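Local coordinates for protein aminotransferase class-III (Sphaerobacter thermophilus DSM 20745, PDB 6K8H) that belongs to the class-III aminotransferase family, forms a two-chain assembly and holds (5-hydroxy-4,6-dimethylpyridin-3-yl)methyl dihydrogen phosphate in its pocket, at residues R242-T245 with R246-I250; M425-P428 with E429-F433; D21-E24 with R25-V29. All blocks are in the same frame, centred on the assembly; numbering follows the deposited sequence.

Contact 1: residues R242-T245 with R246-I250; sequences REIT and RAYGI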
ATOM      1  N   ARG B 242      12.906   2.650  25.958  1.00 10.48           N
ATOM      2  CA  ARG B 242      13.097   4.032  25.519  1.00 11.66           C
ATOM      3  C   ARG B 242      14.476   4.549  25.929  1.00 13.47           C
ATOM      4  O   ARG B 242      15.170   5.198  25.129  1.00  7.83           O
ATOM      5  CB  ARG B 242      11.979   4.923  26.070  1.00 12.76           C
ATOM      6  CG  ARG B 242      12.208   6.432  25.891  1.00 16.26           C
ATOM      7  CD  ARG B 242      11.993   6.890  24.436  1.00 12.66           C
ATOM      8  NE  ARG B 242      13.130   6.555  23.581  1.00 11.89           N
ATOM      9  CZ  ARG B 242      13.263   6.931  22.311  1.00 10.51           C
ATOM     10  NH1 ARG B 242      12.325   7.664  21.723  1.00 10.92           N
ATOM     11  NH2 ARG B 242      14.339   6.565  21.627  1.00 11.61           N
ATOM     12  N   GLU B 243      14.907   4.240  27.159  1.00 11.26           N
ATOM     13  CA  GLU B 243      16.202   4.745  27.626  1.00 12.34           C
ATOM     14  C   GLU B 243      17.351   4.164  26.810  1.00 11.24           C
ATOM     15  O   GLU B 243      18.263   4.891  26.393  1.00 10.02           O
ATOM     16  CB  GLU B 243      16.404   4.440  29.114  1.00 14.61           C
ATOM     17  CG  GLU B 243      15.466   5.188  30.039  1.00 18.95           C
ATOM     18  CD  GLU B 243      16.032   6.518  30.505  1.00 32.53           C
ATOM     19  OE1 GLU B 243      16.585   7.265  29.665  1.00 30.84           O
ATOM     20  OE2 GLU B 243      15.934   6.818  31.722  1.00 40.10           O
ATOM     21  N   ILE B 244      17.326   2.854  26.559  1.00 10.23           N
ATOM     22  CA  ILE B 244      18.485   2.249  25.906  1.00 11.36           C
ATOM     23  C   ILE B 244      18.546   2.648  24.438  1.00 10.23           C
ATOM     24  O   ILE B 244      19.639   2.872  23.901  1.00 11.03           O
ATOM     25  CB  ILE B 244      18.503   0.716  26.087  1.00 10.85           C
ATOM     26  CG1 ILE B 244      19.811   0.132  25.537  1.00 17.14           C
ATOM     27  CG2 ILE B 244      17.307   0.054  25.415  1.00 11.59           C
ATOM     28  CD1 ILE B 244      20.040  -1.321  25.890  1.00 15.81           C
ATOM     29  N   THR B 245      17.387   2.749  23.759  1.00 10.82           N
ATOM     30  CA  THR B 245      17.426   3.201  22.369  1.00  8.95           C
ATOM     31  C   THR B 245      17.888   4.648  22.275  1.00  9.91           C
ATOM     32  O   THR B 245      18.654   5.001  21.371  1.00 10.78           O
ATOM     33  CB  THR B 245      16.068   3.036  21.688  1.00  9.60           C
ATOM     34  OG1 THR B 245      15.039   3.636  22.486  1.00 10.04           O
ATOM     35  CG2 THR B 245      15.759   1.560  21.453  1.00  8.77           C
ATOM     36  N   ARG B 246      17.434   5.509  23.192  1.00 11.85           N
ATOM     37  CA  ARG B 246      17.914   6.886  23.176  1.00 10.58           C
ATOM     38  C   ARG B 246      19.419   6.951  23.427  1.00 13.48           C
ATOM     39  O   ARG B 246      20.136   7.716  22.768  1.00 12.66           O
ATOM     40  CB  ARG B 246      17.149   7.707  24.212  1.00 12.67           C
ATOM     41  CG  ARG B 246      17.703   9.095  24.415  1.00 16.43           C
ATOM     42  CD  ARG B 246      17.278  10.050  23.305  1.00 23.58           C
ATOM     43  NE  ARG B 246      17.492  11.434  23.727  1.00 33.42           N
ATOM     44  CZ  ARG B 246      16.593  12.164  24.383  1.00 33.02           C
ATOM     45  NH1 ARG B 246      15.402  11.649  24.678  1.00 31.97           N
ATOM     46  NH2 ARG B 246      16.885  13.410  24.745  1.00 32.87           N
ATOM     47  N   ALA B 247      19.926   6.134  24.352  1.00 11.30           N
ATOM     48  CA  ALA B 247      21.361   6.172  24.648  1.00 14.35           C
ATOM     49  C   ALA B 247      22.197   5.809  23.433  1.00 14.04           C
ATOM     50  O   ALA B 247      23.311   6.327  23.265  1.00  8.56           O
ATOM     51  CB  ALA B 247      21.696   5.230  25.803  1.00 12.76           C
ATOM     52  N   TYR B 248      21.686   4.878  22.623  1.00 14.17           N
ATOM     53  CA  TYR B 248      22.462   4.295  21.494  1.00 12.98           C
ATOM     54  C   TYR B 248      22.162   4.919  20.126  1.00 12.65           C
ATOM     55  O   TYR B 248      22.700   4.412  19.145  1.00 13.92           O
ATOM     56  CB  TYR B 248      22.274   2.778  21.484  1.00 12.70           C
ATOM     57  CG  TYR B 248      22.833   2.096  22.704  1.00 16.79           C
ATOM     58  CD1 TYR B 248      23.823   2.698  23.461  1.00 20.59           C
ATOM     59  CD2 TYR B 248      22.399   0.841  23.087  1.00 19.17           C
ATOM     60  CE1 TYR B 248      24.354   2.080  24.579  1.00 21.82           C
ATOM     61  CE2 TYR B 248      22.916   0.209  24.203  1.00 20.07           C
ATOM     62  CZ  TYR B 248      23.901   0.828  24.948  1.00 24.19           C
ATOM     63  OH  TYR B 248      24.418   0.213  26.047  1.00 29.12           O
ATOM     64  N   GLY B 249      21.358   5.974  20.064  1.00 10.77           N
ATOM     65  CA  GLY B 249      21.019   6.566  18.785  1.00 11.32           C
ATOM     66  C   GLY B 249      20.159   5.687  17.906  1.00 12.18           C
ATOM     67  O   GLY B 249      20.201   5.815  16.672  1.00 10.83           O
ATOM     68  N   ILE B 250      19.373   4.802  18.512  1.00  8.31           N
ATOM     69  CA  ILE B 250      18.486   3.884  17.802  1.00 10.31           C
ATOM     70  C   ILE B 250      17.085   4.479  17.766  1.00  8.82           C
ATOM     71  O   ILE B 250      16.559   4.917  18.801  1.00 10.46           O
ATOM     72  CB  ILE B 250      18.471   2.500  18.471  1.00 10.29           C
ATOM     73  CG1 ILE B 250      19.855   1.869  18.424  1.00  7.63           C
ATOM     74  CG2 ILE B 250      17.449   1.585  17.798  1.00  8.67           C
ATOM     75  CD1 ILE B 250      19.982   0.711  19.364  1.00  9.45           C
TER
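Y248 lays its ring beside I244, one turn back along helix 235-248. Its CB sits 3.6 Å from the carbonyl oxygen I244 O, and CG and CD2 stay close to that same oxygen. Further out, CE2 meets I244 CG1 at 3.4 Å, while I244 CD1 reaches CE2 at 3.7 Å; the approach to the ring is oblique. I244 reaches the ring because its CG1 stands opposite the backbone N (chi1 -173°), and both side chains also lean on I209 of helix 202-211. Tyrosine, with an apolar ring and a polar end, suits this partly exposed place.

On another side R242 curls back, its NH2 making a weak bond of 3.1 Å to T245 OG1, but its charge is answered mainly by D276. T245 OG1 is bonded to L241 O as well, and T245 CG2 touches I250 CG2 at 4.0 Å, a small apolar contact next to strands 216-221 and 251-255.

The chain then turns out of the helix at G249, whose positive phi (68°) a residue without a side chain adopts easily. I250 N returns to T245 O at 3.0 Å and G249 N, weakly, to R246 O at 3.4 Å, closing a Schellman motif that leads from the helix of a beta-alpha-beta unit into its next strand.

Contact 2: residues M425-P428 with E429-F433; sequences MGVP and EVEAF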
ATOM      1  N   MET B 425     -22.408   0.661  18.551  1.00 11.28           N
ATOM      2  CA  MET B 425     -22.763  -0.277  19.605  1.00  9.34           C
ATOM      3  C   MET B 425     -23.147   0.430  20.892  1.00 12.16           C
ATOM      4  O   MET B 425     -22.663   1.523  21.204  1.00 12.67           O
ATOM      5  CB  MET B 425     -21.609  -1.239  19.898  1.00  8.74           C
ATOM      6  CG  MET B 425     -21.400  -2.276  18.831  1.00 11.92           C
ATOM      7  SD  MET B 425     -19.989  -3.347  19.190  1.00 11.50           S
ATOM      8  CE  MET B 425     -20.037  -4.386  17.730  1.00  9.77           C
ATOM      9  N   GLY B 426     -24.024  -0.224  21.643  1.00 12.55           N
ATOM     10  CA  GLY B 426     -24.359   0.175  22.989  1.00 14.89           C
ATOM     11  C   GLY B 426     -24.453  -1.028  23.906  1.00 13.35           C
ATOM     12  O   GLY B 426     -23.964  -2.119  23.584  1.00  8.71           O
ATOM     13  N   VAL B 427     -25.070  -0.828  25.073  1.00 10.86           N
ATOM     14  CA  VAL B 427     -25.270  -1.948  25.997  1.00 11.11           C
ATOM     15  C   VAL B 427     -26.005  -3.117  25.348  1.00 12.91           C
ATOM     16  O   VAL B 427     -25.632  -4.273  25.615  1.00  8.30           O
ATOM     17  CB  VAL B 427     -25.952  -1.444  27.286  1.00 13.49           C
ATOM     18  CG1 VAL B 427     -26.494  -2.599  28.105  1.00 15.41           C
ATOM     19  CG2 VAL B 427     -24.962  -0.621  28.090  1.00 10.09           C
ATOM     20  N   PRO B 428     -27.051  -2.916  24.525  1.00 12.52           N
ATOM     21  CA  PRO B 428     -27.707  -4.097  23.922  1.00 16.70           C
ATOM     22  C   PRO B 428     -26.761  -4.973  23.108  1.00 12.46           C
ATOM     23  O   PRO B 428     -26.851  -6.204  23.181  1.00 10.68           O
ATOM     24  CB  PRO B 428     -28.800  -3.469  23.049  1.00 18.44           C
ATOM     25  CG  PRO B 428     -29.130  -2.181  23.739  1.00 20.44           C
ATOM     26  CD  PRO B 428     -27.795  -1.672  24.214  1.00 14.02           C
ATOM     27  N   GLU B 429     -25.849  -4.383  22.334  1.00 13.95           N
ATOM     28  CA  GLU B 429     -24.913  -5.202  21.564  1.00 10.60           C
ATOM     29  C   GLU B 429     -23.941  -5.945  22.475  1.00  9.17           C
ATOM     30  O   GLU B 429     -23.597  -7.099  22.205  1.00  8.57           O
ATOM     31  CB  GLU B 429     -24.153  -4.333  20.559  1.00 11.31           C
ATOM     32  CG  GLU B 429     -24.974  -3.927  19.330  1.00 11.56           C
ATOM     33  CD  GLU B 429     -26.041  -2.882  19.652  1.00 18.19           C
ATOM     34  OE1 GLU B 429     -25.878  -2.136  20.648  1.00 15.30           O
ATOM     35  OE2 GLU B 429     -27.041  -2.813  18.911  1.00 21.69           O
ATOM     36  N   VAL B 430     -23.487  -5.301  23.555  1.00  9.24           N
ATOM     37  CA  VAL B 430     -22.583  -5.946  24.509  1.00  9.00           C
ATOM     38  C   VAL B 430     -23.271  -7.132  25.184  1.00 10.99           C
ATOM     39  O   VAL B 430     -22.698  -8.221  25.315  1.00 11.11           O
ATOM     40  CB  VAL B 430     -22.086  -4.913  25.541  1.00 11.03           C
ATOM     41  CG1 VAL B 430     -21.361  -5.602  26.689  1.00 14.36           C
ATOM     42  CG2 VAL B 430     -21.173  -3.887  24.874  1.00 14.51           C
ATOM     43  N   GLU B 431     -24.500  -6.926  25.646  1.00 11.48           N
ATOM     44  CA  GLU B 431     -25.252  -8.023  26.245  1.00 13.35           C
ATOM     45  C   GLU B 431     -25.511  -9.142  25.242  1.00 11.41           C
ATOM     46  O   GLU B 431     -25.445 -10.320  25.597  1.00 11.88           O
ATOM     47  CB  GLU B 431     -26.561  -7.496  26.834  1.00 17.27           C
ATOM     48  CG  GLU B 431     -26.327  -6.828  28.166  1.00 20.93           C
ATOM     49  CD  GLU B 431     -27.527  -6.073  28.691  1.00 25.97           C
ATOM     50  OE1 GLU B 431     -28.537  -5.943  27.959  1.00 26.64           O
ATOM     51  OE2 GLU B 431     -27.447  -5.594  29.844  1.00 34.06           O
ATOM     52  N   ALA B 432     -25.808  -8.800  23.984  1.00 11.09           N
ATOM     53  CA  ALA B 432     -25.971  -9.840  22.974  1.00 12.11           C
ATOM     54  C   ALA B 432     -24.688 -10.645  22.815  1.00 12.11           C
ATOM     55  O   ALA B 432     -24.727 -11.879  22.724  1.00  8.97           O
ATOM     56  CB  ALA B 432     -26.400  -9.232  21.636  1.00 15.02           C
ATOM     57  N   PHE B 433     -23.534  -9.965  22.796  1.00  8.22           N
ATOM     58  CA  PHE B 433     -22.274 -10.698  22.734  1.00  8.88           C
ATOM     59  C   PHE B 433     -22.124 -11.642  23.925  1.00 10.11           C
ATOM     60  O   PHE B 433     -21.808 -12.826  23.754  1.00  8.82           O
ATOM     61  CB  PHE B 433     -21.075  -9.744  22.666  1.00  8.19           C
ATOM     62  CG  PHE B 433     -19.773 -10.468  22.538  1.00  7.05           C
ATOM     63  CD1 PHE B 433     -19.103 -10.931  23.668  1.00 10.07           C
ATOM     64  CD2 PHE B 433     -19.250 -10.758  21.285  1.00  9.66           C
ATOM     65  CE1 PHE B 433     -17.919 -11.637  23.561  1.00  9.38           C
ATOM     66  CE2 PHE B 433     -18.064 -11.467  21.156  1.00  8.19           C
ATOM     67  CZ  PHE B 433     -17.391 -11.905  22.296  1.00 12.35           C
TER
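V430 N points back to G426 O at 3.2 Å, and E431 N and A432 N reach V427 O and P428 O in the same i-to-i+4 way, so the first turn of helix 427-445 is regular from its start.

E429 is the side chain that ties this turn to the residue ahead of it. CG stands anti to the carbonyl carbon (chi1 -76°) and the chain bends at chi2 (72°), which swings the carboxylate back towards the start of the helix. There OE1 accepts G426 N at 2.8 Å; the donor comes in on the anti side, 34° out of the carboxylate plane. Since G426 is the N-cap and E429 the third residue after it, this is the glutamate half of a capping box; G426 has no side chain to supply the other half. A negative charge at a helix N-terminus should be favoured by the helix dipole.

The aliphatic part of E429 is used too: M425 CG lies 3.8 Å from E429 CB, the two chains crossing at a slant, and M425 also packs on F67 and A54. P428 suits the first turn, where its lack of an N-H costs no helical bond.

V427 and E431 meet on the outer side. V427 CG1 approaches E431 OE2 at 3.6 Å, the glutamate chain being extended beyond CG. V430 turns CG2 towards G426 O at 3.5 Å and packs on L350 of helix 337-361. F433, one turn after E429, sends its ring away from the cap and meets F374 edge-to-face.

Contact 3: residues D21-E24 with R25-V29; sequences DLFE and RARRV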
ATOM      1  N   ASP B  21     -21.138 -20.914  -4.329  1.00 15.67           N
ATOM      2  CA  ASP B  21     -21.101 -20.524  -5.739  1.00 15.87           C
ATOM      3  C   ASP B  21     -20.034 -19.467  -5.982  1.00 16.04           C
ATOM      4  O   ASP B  21     -19.277 -19.527  -6.965  1.00 14.14           O
ATOM      5  CB  ASP B  21     -22.460 -19.973  -6.174  1.00 16.42           C
ATOM      6  CG  ASP B  21     -23.550 -21.039  -6.256  1.00 25.22           C
ATOM      7  OD1 ASP B  21     -23.255 -22.249  -6.150  1.00 23.00           O
ATOM      8  OD2 ASP B  21     -24.723 -20.642  -6.436  1.00 27.52           O
ATOM      9  N   LEU B  22     -19.986 -18.467  -5.100  1.00 13.63           N
ATOM     10  CA  LEU B  22     -18.978 -17.427  -5.212  1.00 12.73           C
ATOM     11  C   LEU B  22     -17.582 -18.013  -5.116  1.00 12.49           C
ATOM     12  O   LEU B  22     -16.697 -17.621  -5.871  1.00 13.39           O
ATOM     13  CB  LEU B  22     -19.193 -16.360  -4.137  1.00 10.66           C
ATOM     14  CG  LEU B  22     -20.407 -15.465  -4.375  1.00 11.08           C
ATOM     15  CD1 LEU B  22     -20.775 -14.714  -3.106  1.00 13.23           C
ATOM     16  CD2 LEU B  22     -20.127 -14.520  -5.519  1.00 16.70           C
ATOM     17  N   PHE B  23     -17.359 -18.947  -4.185  1.00 13.03           N
ATOM     18  CA  PHE B  23     -16.038 -19.565  -4.062  1.00 15.14           C
ATOM     19  C   PHE B  23     -15.659 -20.320  -5.327  1.00 13.91           C
ATOM     20  O   PHE B  23     -14.492 -20.311  -5.743  1.00 14.34           O
ATOM     21  CB  PHE B  23     -16.015 -20.512  -2.866  1.00 12.41           C
ATOM     22  CG  PHE B  23     -14.686 -21.174  -2.634  1.00 17.34           C
ATOM     23  CD1 PHE B  23     -13.581 -20.427  -2.231  1.00 18.11           C
ATOM     24  CD2 PHE B  23     -14.549 -22.548  -2.776  1.00 19.27           C
ATOM     25  CE1 PHE B  23     -12.360 -21.038  -1.999  1.00 18.96           C
ATOM     26  CE2 PHE B  23     -13.335 -23.164  -2.545  1.00 20.63           C
ATOM     27  CZ  PHE B  23     -12.236 -22.409  -2.156  1.00 21.10           C
ATOM     28  N   GLU B  24     -16.628 -21.017  -5.927  1.00 14.13           N
ATOM     29  CA  GLU B  24     -16.352 -21.737  -7.167  1.00 15.62           C
ATOM     30  C   GLU B  24     -15.927 -20.788  -8.277  1.00 14.86           C
ATOM     31  O   GLU B  24     -15.020 -21.103  -9.058  1.00 16.23           O
ATOM     32  CB  GLU B  24     -17.581 -22.535  -7.598  1.00 23.08           C
ATOM     33  CG  GLU B  24     -17.338 -23.347  -8.847  1.00 28.64           C
ATOM     34  CD  GLU B  24     -18.548 -24.160  -9.253  1.00 40.71           C
ATOM     35  OE1 GLU B  24     -19.692 -23.656  -9.130  1.00 38.15           O
ATOM     36  OE2 GLU B  24     -18.356 -25.314  -9.692  1.00 39.90           O
ATOM     37  N   ARG B  25     -16.587 -19.631  -8.377  1.00 15.07           N
ATOM     38  CA  ARG B  25     -16.141 -18.603  -9.320  1.00 16.03           C
ATOM     39  C   ARG B  25     -14.755 -18.075  -8.944  1.00 15.56           C
ATOM     40  O   ARG B  25     -13.865 -17.936  -9.794  1.00 13.58           O
ATOM     41  CB  ARG B  25     -17.147 -17.449  -9.349  1.00 15.43           C
ATOM     42  CG  ARG B  25     -18.380 -17.669 -10.182  1.00 19.75           C
ATOM     43  CD  ARG B  25     -19.350 -16.507  -9.976  1.00 18.75           C
ATOM     44  NE  ARG B  25     -18.770 -15.242 -10.435  1.00 20.34           N
ATOM     45  CZ  ARG B  25     -19.278 -14.043 -10.167  1.00 19.83           C
ATOM     46  NH1 ARG B  25     -20.376 -13.924  -9.432  1.00 19.64           N
ATOM     47  NH2 ARG B  25     -18.688 -12.959 -10.633  1.00 18.87           N
ATOM     48  N   ALA B  26     -14.559 -17.778  -7.660  1.00 12.66           N
ATOM     49  CA  ALA B  26     -13.339 -17.119  -7.213  1.00 12.35           C
ATOM     50  C   ALA B  26     -12.110 -17.965  -7.506  1.00 10.87           C
ATOM     51  O   ALA B  26     -11.075 -17.443  -7.940  1.00  9.77           O
ATOM     52  CB  ALA B  26     -13.434 -16.812  -5.718  1.00  8.11           C
ATOM     53  N   ARG B  27     -12.202 -19.276  -7.284  1.00 11.51           N
ATOM     54  CA  ARG B  27     -11.001 -20.093  -7.420  1.00 10.75           C
ATOM     55  C   ARG B  27     -10.523 -20.210  -8.857  1.00 12.63           C
ATOM     56  O   ARG B  27      -9.413 -20.702  -9.072  1.00 12.88           O
ATOM     57  CB  ARG B  27     -11.207 -21.486  -6.828  1.00 15.05           C
ATOM     58  CG  ARG B  27     -12.468 -22.162  -7.262  1.00 23.22           C
ATOM     59  CD  ARG B  27     -12.794 -23.321  -6.333  1.00 28.85           C
ATOM     60  NE  ARG B  27     -12.089 -24.535  -6.729  1.00 37.04           N
ATOM     61  CZ  ARG B  27     -10.934 -24.940  -6.210  1.00 42.38           C
ATOM     62  NH1 ARG B  27     -10.332 -24.230  -5.256  1.00 41.15           N
ATOM     63  NH2 ARG B  27     -10.380 -26.065  -6.649  1.00 44.97           N
ATOM     64  N   ARG B  28     -11.314 -19.765  -9.838  1.00 12.56           N
ATOM     65  CA  ARG B  28     -10.833 -19.761 -11.216  1.00 14.60           C
ATOM     66  C   ARG B  28      -9.920 -18.573 -11.501  1.00 12.39           C
ATOM     67  O   ARG B  28      -9.057 -18.657 -12.381  1.00 13.93           O
ATOM     68  CB  ARG B  28     -12.013 -19.750 -12.192  1.00 17.02           C
ATOM     69  CG  ARG B  28     -12.892 -21.011 -12.153  1.00 15.70           C
ATOM     70  CD  ARG B  28     -14.041 -20.895 -13.151  1.00 23.63           C
ATOM     71  NE  ARG B  28     -15.307 -21.392 -12.600  1.00 32.87           N
ATOM     72  CZ  ARG B  28     -16.465 -20.730 -12.655  1.00 36.33           C
ATOM     73  NH1 ARG B  28     -16.528 -19.534 -13.237  1.00 32.01           N
ATOM     74  NH2 ARG B  28     -17.566 -21.263 -12.129  1.00 33.13           N
ATOM     75  N   VAL B  29     -10.090 -17.462 -10.784  1.00  9.97           N
ATOM     76  CA  VAL B  29      -9.395 -16.224 -11.110  1.00  9.83           C
ATOM     77  C   VAL B  29      -8.567 -15.663  -9.958  1.00 11.40           C
ATOM     78  O   VAL B  29      -7.871 -14.649 -10.150  1.00 10.21           O
ATOM     79  CB  VAL B  29     -10.387 -15.162 -11.633  1.00 10.10           C
ATOM     80  CG1 VAL B  29     -11.021 -15.659 -12.965  1.00 10.07           C
ATOM     81  CG2 VAL B  29     -11.494 -14.874 -10.602  1.00  9.35           C
TER
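Helix 18-29, near the N-terminus of the chain, lies against the second subunit, and in its last turns R27 crosses F23 obliquely in a CH-pi contact while L22 lies alongside R25. Its backbone is held by bonds such as R27 N to F23 O, 2.9 Å, and A26 N to L22 O, 2.8 Å.

R27 carries the contact on the outer surface. Its CG lies between the backbone N and the carbonyl carbon (chi1 48°), which places this carbon 3.1 Å from F23 O and brings the arm to the phenyl ring. CD stands 4.3 Å from the ring centroid of F23, 29° off the ring normal, an off-centre approach. Beyond it NH1 passes CZ of F23 at 4.1 Å, the guanidinium tilted by 30° to the ring. A long arginine can thus set one methylene, CD, against an aromatic ring while its charged end stays at the exposed surface.

R28 folds back over the previous turn: E24 O and R25 CA lie over the same face of its guanidinium. The carboxylate of E24 is near but beyond a salt bridge, OE1 to NH2 of R28 being 4.4 Å.

R25 leads in another direction. NH1 touches L22 CD2 at 4.0 Å, but the charge is spent across the dimer interface, on E109 and E102 of the second subunit. A26 packs on I105 of that subunit, where a small residue probably lets the helices lie close. Helix 18-29 therefore packs against helix 102-114 of its partner, while L22 and A26 also rest on Y47, just before strand 48-52 of their own chain.

Overall arrangement
The three contacts are local helix segments far apart on the chain's periphery. Contact 1 and contact 2 have centres about 44 Å apart, contact 1 and contact 3 about 51 Å, in both cases on opposite sides of the chain's centre; contact 2 and contact 3 are nearer, about 35 Å between centres and about 23 Å between nearest atoms. In sequence the order is 3, 1, 2. Contact 1 is linked to the ligand pocket through the chain: its helix joins strand 216-221, followed by the pocket residue D222, to strand 251-255, which ends in the pocket residue D255. Contact 2 starts the C-terminal helix, and only contact 3 touches the second subunit.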